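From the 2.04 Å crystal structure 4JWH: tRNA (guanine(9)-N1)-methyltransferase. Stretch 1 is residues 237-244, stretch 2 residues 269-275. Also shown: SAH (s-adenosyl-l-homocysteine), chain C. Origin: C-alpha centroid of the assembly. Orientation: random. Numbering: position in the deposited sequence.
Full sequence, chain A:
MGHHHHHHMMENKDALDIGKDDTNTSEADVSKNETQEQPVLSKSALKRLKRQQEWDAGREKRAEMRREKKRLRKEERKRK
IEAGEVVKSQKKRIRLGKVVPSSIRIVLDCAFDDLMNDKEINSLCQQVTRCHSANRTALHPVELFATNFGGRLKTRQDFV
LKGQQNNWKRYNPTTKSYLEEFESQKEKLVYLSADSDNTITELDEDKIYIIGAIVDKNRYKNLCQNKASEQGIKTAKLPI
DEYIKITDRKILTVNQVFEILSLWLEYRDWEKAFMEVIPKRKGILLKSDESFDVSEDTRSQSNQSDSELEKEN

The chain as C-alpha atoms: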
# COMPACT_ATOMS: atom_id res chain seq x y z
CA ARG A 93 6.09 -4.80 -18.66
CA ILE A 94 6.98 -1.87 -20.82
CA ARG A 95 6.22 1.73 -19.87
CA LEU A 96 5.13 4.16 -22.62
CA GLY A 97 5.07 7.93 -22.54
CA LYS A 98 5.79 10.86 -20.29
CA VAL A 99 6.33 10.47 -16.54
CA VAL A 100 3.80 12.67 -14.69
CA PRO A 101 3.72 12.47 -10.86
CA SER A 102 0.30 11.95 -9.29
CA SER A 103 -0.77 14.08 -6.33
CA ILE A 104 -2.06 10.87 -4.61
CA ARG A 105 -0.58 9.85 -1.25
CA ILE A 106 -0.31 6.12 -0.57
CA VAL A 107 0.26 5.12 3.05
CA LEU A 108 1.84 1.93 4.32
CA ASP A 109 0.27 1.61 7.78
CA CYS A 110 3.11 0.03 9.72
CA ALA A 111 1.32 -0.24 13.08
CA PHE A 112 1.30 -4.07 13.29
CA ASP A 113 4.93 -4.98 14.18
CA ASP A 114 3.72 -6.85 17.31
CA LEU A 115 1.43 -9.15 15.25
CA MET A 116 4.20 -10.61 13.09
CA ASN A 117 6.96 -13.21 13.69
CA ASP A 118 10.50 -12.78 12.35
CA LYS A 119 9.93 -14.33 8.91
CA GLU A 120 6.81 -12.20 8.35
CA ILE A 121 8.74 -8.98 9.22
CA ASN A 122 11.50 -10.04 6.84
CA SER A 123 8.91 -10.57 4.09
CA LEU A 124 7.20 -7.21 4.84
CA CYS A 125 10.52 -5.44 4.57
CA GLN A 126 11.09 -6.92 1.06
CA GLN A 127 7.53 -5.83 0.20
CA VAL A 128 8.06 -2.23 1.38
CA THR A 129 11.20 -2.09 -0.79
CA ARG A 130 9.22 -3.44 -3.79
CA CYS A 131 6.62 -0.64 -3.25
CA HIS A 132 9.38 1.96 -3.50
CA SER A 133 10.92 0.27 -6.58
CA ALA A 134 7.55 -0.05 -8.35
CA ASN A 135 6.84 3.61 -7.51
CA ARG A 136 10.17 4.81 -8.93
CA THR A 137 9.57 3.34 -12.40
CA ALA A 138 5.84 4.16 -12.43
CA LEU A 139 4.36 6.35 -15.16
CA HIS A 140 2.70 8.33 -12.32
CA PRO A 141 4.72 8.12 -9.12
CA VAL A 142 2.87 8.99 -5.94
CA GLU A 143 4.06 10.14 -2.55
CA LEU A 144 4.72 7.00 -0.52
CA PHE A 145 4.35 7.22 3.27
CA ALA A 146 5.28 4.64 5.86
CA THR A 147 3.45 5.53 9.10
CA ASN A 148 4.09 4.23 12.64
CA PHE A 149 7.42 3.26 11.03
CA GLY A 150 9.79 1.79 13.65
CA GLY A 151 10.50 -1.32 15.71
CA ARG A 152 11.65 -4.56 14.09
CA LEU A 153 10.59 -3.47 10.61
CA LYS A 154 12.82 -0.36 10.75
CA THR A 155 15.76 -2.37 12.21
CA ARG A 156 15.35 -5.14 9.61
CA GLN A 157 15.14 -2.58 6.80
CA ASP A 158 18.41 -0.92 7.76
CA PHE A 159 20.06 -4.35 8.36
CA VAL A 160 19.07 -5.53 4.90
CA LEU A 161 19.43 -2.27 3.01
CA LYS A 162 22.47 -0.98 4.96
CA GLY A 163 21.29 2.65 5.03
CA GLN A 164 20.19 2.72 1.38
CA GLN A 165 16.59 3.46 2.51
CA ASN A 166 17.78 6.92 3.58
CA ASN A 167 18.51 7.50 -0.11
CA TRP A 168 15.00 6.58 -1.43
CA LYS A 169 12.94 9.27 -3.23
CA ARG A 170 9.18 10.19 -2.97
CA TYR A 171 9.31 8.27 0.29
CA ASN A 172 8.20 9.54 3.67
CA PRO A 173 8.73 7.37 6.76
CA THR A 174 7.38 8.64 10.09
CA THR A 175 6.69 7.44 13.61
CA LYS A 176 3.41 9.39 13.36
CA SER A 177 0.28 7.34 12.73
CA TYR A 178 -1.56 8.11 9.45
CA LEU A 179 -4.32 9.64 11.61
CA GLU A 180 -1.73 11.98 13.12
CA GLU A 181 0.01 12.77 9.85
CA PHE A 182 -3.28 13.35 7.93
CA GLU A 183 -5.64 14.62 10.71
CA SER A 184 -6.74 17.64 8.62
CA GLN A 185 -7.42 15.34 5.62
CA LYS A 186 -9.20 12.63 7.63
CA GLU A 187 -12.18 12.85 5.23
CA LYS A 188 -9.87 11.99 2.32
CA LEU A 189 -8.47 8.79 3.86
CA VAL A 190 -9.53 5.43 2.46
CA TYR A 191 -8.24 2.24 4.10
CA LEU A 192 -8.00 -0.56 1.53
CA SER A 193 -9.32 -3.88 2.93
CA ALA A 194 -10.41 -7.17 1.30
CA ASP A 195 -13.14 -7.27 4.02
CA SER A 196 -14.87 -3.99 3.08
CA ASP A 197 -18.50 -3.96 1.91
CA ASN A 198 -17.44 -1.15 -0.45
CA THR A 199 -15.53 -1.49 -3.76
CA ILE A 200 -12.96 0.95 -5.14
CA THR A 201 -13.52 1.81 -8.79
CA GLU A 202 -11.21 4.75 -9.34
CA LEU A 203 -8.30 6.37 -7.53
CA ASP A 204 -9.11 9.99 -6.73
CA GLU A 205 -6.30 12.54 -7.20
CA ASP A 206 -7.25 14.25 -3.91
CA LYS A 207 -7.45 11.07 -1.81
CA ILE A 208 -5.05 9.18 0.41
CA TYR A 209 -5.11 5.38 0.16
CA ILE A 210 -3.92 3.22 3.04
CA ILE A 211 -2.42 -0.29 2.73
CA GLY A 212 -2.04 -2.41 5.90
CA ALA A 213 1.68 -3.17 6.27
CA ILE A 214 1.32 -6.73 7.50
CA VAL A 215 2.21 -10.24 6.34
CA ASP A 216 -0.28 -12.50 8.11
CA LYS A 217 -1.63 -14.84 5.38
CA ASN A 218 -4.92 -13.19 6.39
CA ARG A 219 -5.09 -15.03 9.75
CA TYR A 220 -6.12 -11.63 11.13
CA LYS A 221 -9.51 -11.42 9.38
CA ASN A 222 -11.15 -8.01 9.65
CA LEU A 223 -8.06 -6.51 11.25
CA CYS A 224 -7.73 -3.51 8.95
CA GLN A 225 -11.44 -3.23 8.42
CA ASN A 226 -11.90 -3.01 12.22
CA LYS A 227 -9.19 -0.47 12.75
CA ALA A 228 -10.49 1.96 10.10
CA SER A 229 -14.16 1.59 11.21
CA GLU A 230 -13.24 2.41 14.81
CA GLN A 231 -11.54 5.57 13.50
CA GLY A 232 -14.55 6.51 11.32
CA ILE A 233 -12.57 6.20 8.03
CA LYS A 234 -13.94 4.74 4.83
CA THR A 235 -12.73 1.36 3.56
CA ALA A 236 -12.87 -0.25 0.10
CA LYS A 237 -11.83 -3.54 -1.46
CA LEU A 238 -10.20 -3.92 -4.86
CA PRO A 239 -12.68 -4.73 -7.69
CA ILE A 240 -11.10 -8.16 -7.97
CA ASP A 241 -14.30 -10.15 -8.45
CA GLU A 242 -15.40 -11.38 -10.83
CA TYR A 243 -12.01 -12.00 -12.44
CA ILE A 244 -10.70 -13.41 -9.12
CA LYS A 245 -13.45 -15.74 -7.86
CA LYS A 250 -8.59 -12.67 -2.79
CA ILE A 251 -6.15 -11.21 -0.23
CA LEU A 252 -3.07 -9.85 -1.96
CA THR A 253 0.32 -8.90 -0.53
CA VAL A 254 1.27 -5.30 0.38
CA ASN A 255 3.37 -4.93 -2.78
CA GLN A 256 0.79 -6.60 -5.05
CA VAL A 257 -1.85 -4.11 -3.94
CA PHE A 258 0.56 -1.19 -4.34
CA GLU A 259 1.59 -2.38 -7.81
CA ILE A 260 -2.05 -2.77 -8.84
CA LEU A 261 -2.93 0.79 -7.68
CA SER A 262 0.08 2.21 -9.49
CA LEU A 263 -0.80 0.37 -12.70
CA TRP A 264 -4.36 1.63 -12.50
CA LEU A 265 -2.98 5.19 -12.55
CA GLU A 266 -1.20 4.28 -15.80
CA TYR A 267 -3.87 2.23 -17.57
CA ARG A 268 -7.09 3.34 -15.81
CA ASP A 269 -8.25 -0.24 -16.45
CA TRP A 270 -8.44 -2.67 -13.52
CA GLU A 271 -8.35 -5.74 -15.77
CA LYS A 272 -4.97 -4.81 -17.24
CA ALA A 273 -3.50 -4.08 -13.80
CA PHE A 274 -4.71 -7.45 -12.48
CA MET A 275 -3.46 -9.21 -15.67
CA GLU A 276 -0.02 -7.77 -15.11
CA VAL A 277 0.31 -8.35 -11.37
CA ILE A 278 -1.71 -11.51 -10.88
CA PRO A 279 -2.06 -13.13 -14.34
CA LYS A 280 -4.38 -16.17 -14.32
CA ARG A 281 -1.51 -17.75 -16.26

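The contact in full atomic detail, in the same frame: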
# COMPACT_ATOMS: atom_id res chain seq x y z
N LYS A 237 -12.60 -2.44 -0.90
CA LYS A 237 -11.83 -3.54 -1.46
C LYS A 237 -11.60 -3.34 -2.95
O LYS A 237 -12.37 -2.67 -3.62
CB LYS A 237 -12.54 -4.86 -1.24
CG LYS A 237 -13.83 -4.99 -2.02
CD LYS A 237 -14.55 -6.23 -1.58
CE LYS A 237 -16.05 -6.15 -1.92
NZ LYS A 237 -16.40 -7.54 -2.29
N LEU A 238 -10.53 -3.95 -3.45
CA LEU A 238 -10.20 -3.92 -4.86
C LEU A 238 -11.32 -4.61 -5.67
O LEU A 238 -11.92 -5.59 -5.17
CB LEU A 238 -8.86 -4.61 -5.13
CG LEU A 238 -7.60 -3.86 -4.67
CD1 LEU A 238 -6.37 -4.70 -4.90
CD2 LEU A 238 -7.49 -2.54 -5.41
N PRO A 239 -11.60 -4.12 -6.89
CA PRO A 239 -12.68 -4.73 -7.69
C PRO A 239 -12.23 -6.04 -8.35
O PRO A 239 -12.30 -6.22 -9.57
CB PRO A 239 -13.00 -3.65 -8.72
CG PRO A 239 -11.71 -2.88 -8.90
CD PRO A 239 -10.97 -2.97 -7.57
N ILE A 240 -11.76 -6.95 -7.51
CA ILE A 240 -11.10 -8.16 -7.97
C ILE A 240 -12.13 -9.10 -8.61
O ILE A 240 -11.96 -9.50 -9.77
CB ILE A 240 -10.34 -8.85 -6.83
CG1 ILE A 240 -8.99 -8.18 -6.62
CG2 ILE A 240 -10.13 -10.31 -7.12
CD1 ILE A 240 -8.12 -8.86 -5.60
N ASP A 241 -13.18 -9.42 -7.87
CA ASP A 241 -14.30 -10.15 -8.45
C ASP A 241 -14.80 -9.31 -9.63
O ASP A 241 -14.77 -8.08 -9.56
CB ASP A 241 -15.41 -10.34 -7.40
N GLU A 242 -15.23 -9.94 -10.72
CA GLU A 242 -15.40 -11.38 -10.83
C GLU A 242 -14.31 -12.02 -11.69
O GLU A 242 -14.54 -13.07 -12.31
CB GLU A 242 -16.79 -11.68 -11.43
N TYR A 243 -13.14 -11.40 -11.74
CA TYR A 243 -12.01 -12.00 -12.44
C TYR A 243 -11.14 -12.81 -11.47
O TYR A 243 -10.26 -13.55 -11.89
CB TYR A 243 -11.26 -10.99 -13.33
CG TYR A 243 -11.76 -9.54 -13.35
CD1 TYR A 243 -13.12 -9.20 -13.22
CD2 TYR A 243 -10.85 -8.50 -13.53
CE1 TYR A 243 -13.55 -7.85 -13.24
CE2 TYR A 243 -11.26 -7.16 -13.56
CZ TYR A 243 -12.59 -6.83 -13.41
OH TYR A 243 -12.94 -5.49 -13.45
N ILE A 244 -11.42 -12.68 -10.17
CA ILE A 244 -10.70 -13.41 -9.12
C ILE A 244 -11.38 -14.69 -8.66
O ILE A 244 -10.76 -15.76 -8.68
CB ILE A 244 -10.52 -12.54 -7.88
N ASP A 269 -7.60 0.99 -16.02
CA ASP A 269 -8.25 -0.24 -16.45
C ASP A 269 -7.86 -1.26 -15.38
O ASP A 269 -6.67 -1.60 -15.23
CB ASP A 269 -7.67 -0.57 -17.85
CG ASP A 269 -8.14 -1.91 -18.42
OD1 ASP A 269 -7.95 -2.11 -19.65
OD2 ASP A 269 -8.70 -2.76 -17.70
N TRP A 270 -8.83 -1.74 -14.59
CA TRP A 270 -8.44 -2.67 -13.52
C TRP A 270 -8.01 -4.00 -14.10
O TRP A 270 -7.13 -4.64 -13.56
CB TRP A 270 -9.53 -2.89 -12.45
CG TRP A 270 -9.87 -1.66 -11.71
CD1 TRP A 270 -10.94 -0.84 -11.92
CD2 TRP A 270 -9.16 -1.13 -10.59
NE1 TRP A 270 -10.92 0.20 -11.02
CE2 TRP A 270 -9.84 0.04 -10.19
CE3 TRP A 270 -7.99 -1.50 -9.90
CZ2 TRP A 270 -9.40 0.84 -9.13
CZ3 TRP A 270 -7.55 -0.71 -8.84
CH2 TRP A 270 -8.26 0.46 -8.47
N GLU A 271 -8.63 -4.41 -15.21
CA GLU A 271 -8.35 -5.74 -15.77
C GLU A 271 -6.89 -5.86 -16.20
O GLU A 271 -6.26 -6.87 -15.94
CB GLU A 271 -9.35 -6.11 -16.88
CG GLU A 271 -10.79 -6.06 -16.32
CD GLU A 271 -11.90 -6.46 -17.29
OE1 GLU A 271 -12.06 -5.81 -18.35
OE2 GLU A 271 -12.62 -7.44 -16.96
N LYS A 272 -6.36 -4.80 -16.80
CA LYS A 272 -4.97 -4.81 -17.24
C LYS A 272 -4.03 -4.89 -16.05
O LYS A 272 -3.02 -5.59 -16.11
CB LYS A 272 -4.63 -3.60 -18.09
CG LYS A 272 -3.43 -3.87 -18.96
CD LYS A 272 -3.26 -2.81 -20.01
CE LYS A 272 -1.94 -3.05 -20.74
NZ LYS A 272 -1.72 -2.00 -21.78
N ALA A 273 -4.34 -4.14 -14.99
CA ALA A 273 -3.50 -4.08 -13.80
C ALA A 273 -3.46 -5.47 -13.14
O ALA A 273 -2.38 -5.99 -12.82
CB ALA A 273 -4.05 -3.04 -12.84
N PHE A 274 -4.64 -6.09 -12.99
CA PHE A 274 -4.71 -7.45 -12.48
C PHE A 274 -3.93 -8.43 -13.40
O PHE A 274 -3.17 -9.25 -12.92
CB PHE A 274 -6.17 -7.94 -12.35
CG PHE A 274 -7.00 -7.13 -11.41
CD1 PHE A 274 -6.47 -6.62 -10.24
CD2 PHE A 274 -8.36 -6.92 -11.68
CE1 PHE A 274 -7.27 -5.90 -9.36
CE2 PHE A 274 -9.16 -6.20 -10.80
CZ PHE A 274 -8.61 -5.69 -9.63
N MET A 275 -4.12 -8.31 -14.71
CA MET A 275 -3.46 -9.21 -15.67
C MET A 275 -1.94 -9.15 -15.57
O MET A 275 -1.24 -10.16 -15.72
CB MET A 275 -3.97 -8.96 -17.09
CG MET A 275 -5.43 -9.41 -17.27
SD MET A 275 -6.09 -9.13 -18.92
CE MET A 275 -5.53 -10.63 -19.75
N SAH C . -5.78 -9.68 7.58
CA SAH C . -5.03 -8.53 7.10
CB SAH C . -4.12 -9.04 5.95
CG SAH C . -4.06 -8.08 4.84
SD SAH C . -3.03 -8.21 3.42
C SAH C . -6.02 -7.38 6.92
O SAH C . -5.96 -6.52 6.10
OXT SAH C . -6.92 -7.28 7.69
C5' SAH C . -2.19 -6.68 3.47
C4' SAH C . -2.92 -5.45 2.95
O4' SAH C . -3.14 -5.49 1.57
C3' SAH C . -4.28 -5.12 3.57
O3' SAH C . -4.17 -4.47 4.81
C2' SAH C . -4.95 -4.29 2.54
O2' SAH C . -4.56 -2.96 2.73
C1' SAH C . -4.36 -4.87 1.28
N9 SAH C . -5.29 -5.78 0.57
C8 SAH C . -5.09 -7.05 0.34
N7 SAH C . -6.05 -7.57 -0.38
C5 SAH C . -6.88 -6.61 -0.64
C6 SAH C . -8.14 -6.46 -1.37
N6 SAH C . -8.69 -7.49 -1.96
N1 SAH C . -8.70 -5.28 -1.41
C2 SAH C . -8.14 -4.23 -0.82
N3 SAH C . -7.03 -4.29 -0.14
C4 SAH C . -6.35 -5.43 -0.02

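An irregular segment, residues 237-244, packs against the start of a helix, residues 269-275. The closest CA atoms, those of Pro239 and Trp270, lie 7.5 Å apart, and no hydrogen bond crosses the interface; the contact, 365 Å² over both sides, is mostly between side chains, with Pro239 O and Ile240 CA also touching Phe274. Within each segment a few local hydrogen bonds hold the backbone. Asp269 caps the helix, its OD2 accepting from Lys272 N at 3.2 Å, and Phe274 N bonds to Trp270 O at 2.9 Å in the helical i to i+4 pattern. In the other segment, Tyr243 N donates to Ile240 O at 3.0 Å, closing a turn that contains the cis peptide bond before Glu242. One CH-pi contact joins Pro239 to Trp270: Pro239 CG sits 3.5 Å from the centroid of the five-membered ring of Trp270, only 8° off the ring normal. The C-H bonds of Pro239 CG, weakly positive at hydrogen, meet the electron-rich indole face. In the apolar packing, Leu238 CD2 reaches Trp270 CZ3 at 3.9 Å. Phe274, the residue most covered by the other segment, brings its ring against Pro239 and Ile240; its CZ lies 3.9 Å from Ile240 CG1 and 4.1 Å from Pro239 CD. Pro239 O meets the ring edge, 3.4 Å from Phe274 CE2, where the partly positive C-H rim favours a carbonyl oxygen. The rings of Tyr243 and Phe274 meet obliquely, centroids 5.5 Å apart and planes at 67°, with Tyr243 CE2 3.5 Å from Phe274 CD2. At the exposed margin, Glu271 places OE2 over one face of the Tyr243 ring, and Glu271 CG comes to 3.0 Å from Tyr243 CE2, a tight approach for two carbons. Leu238 N donates to N1 of the SAH adenine at 3.0 Å and a nearly straight 173°, so Leu238 binds the product of methyl transfer through its backbone while its side chain packs on Trp270.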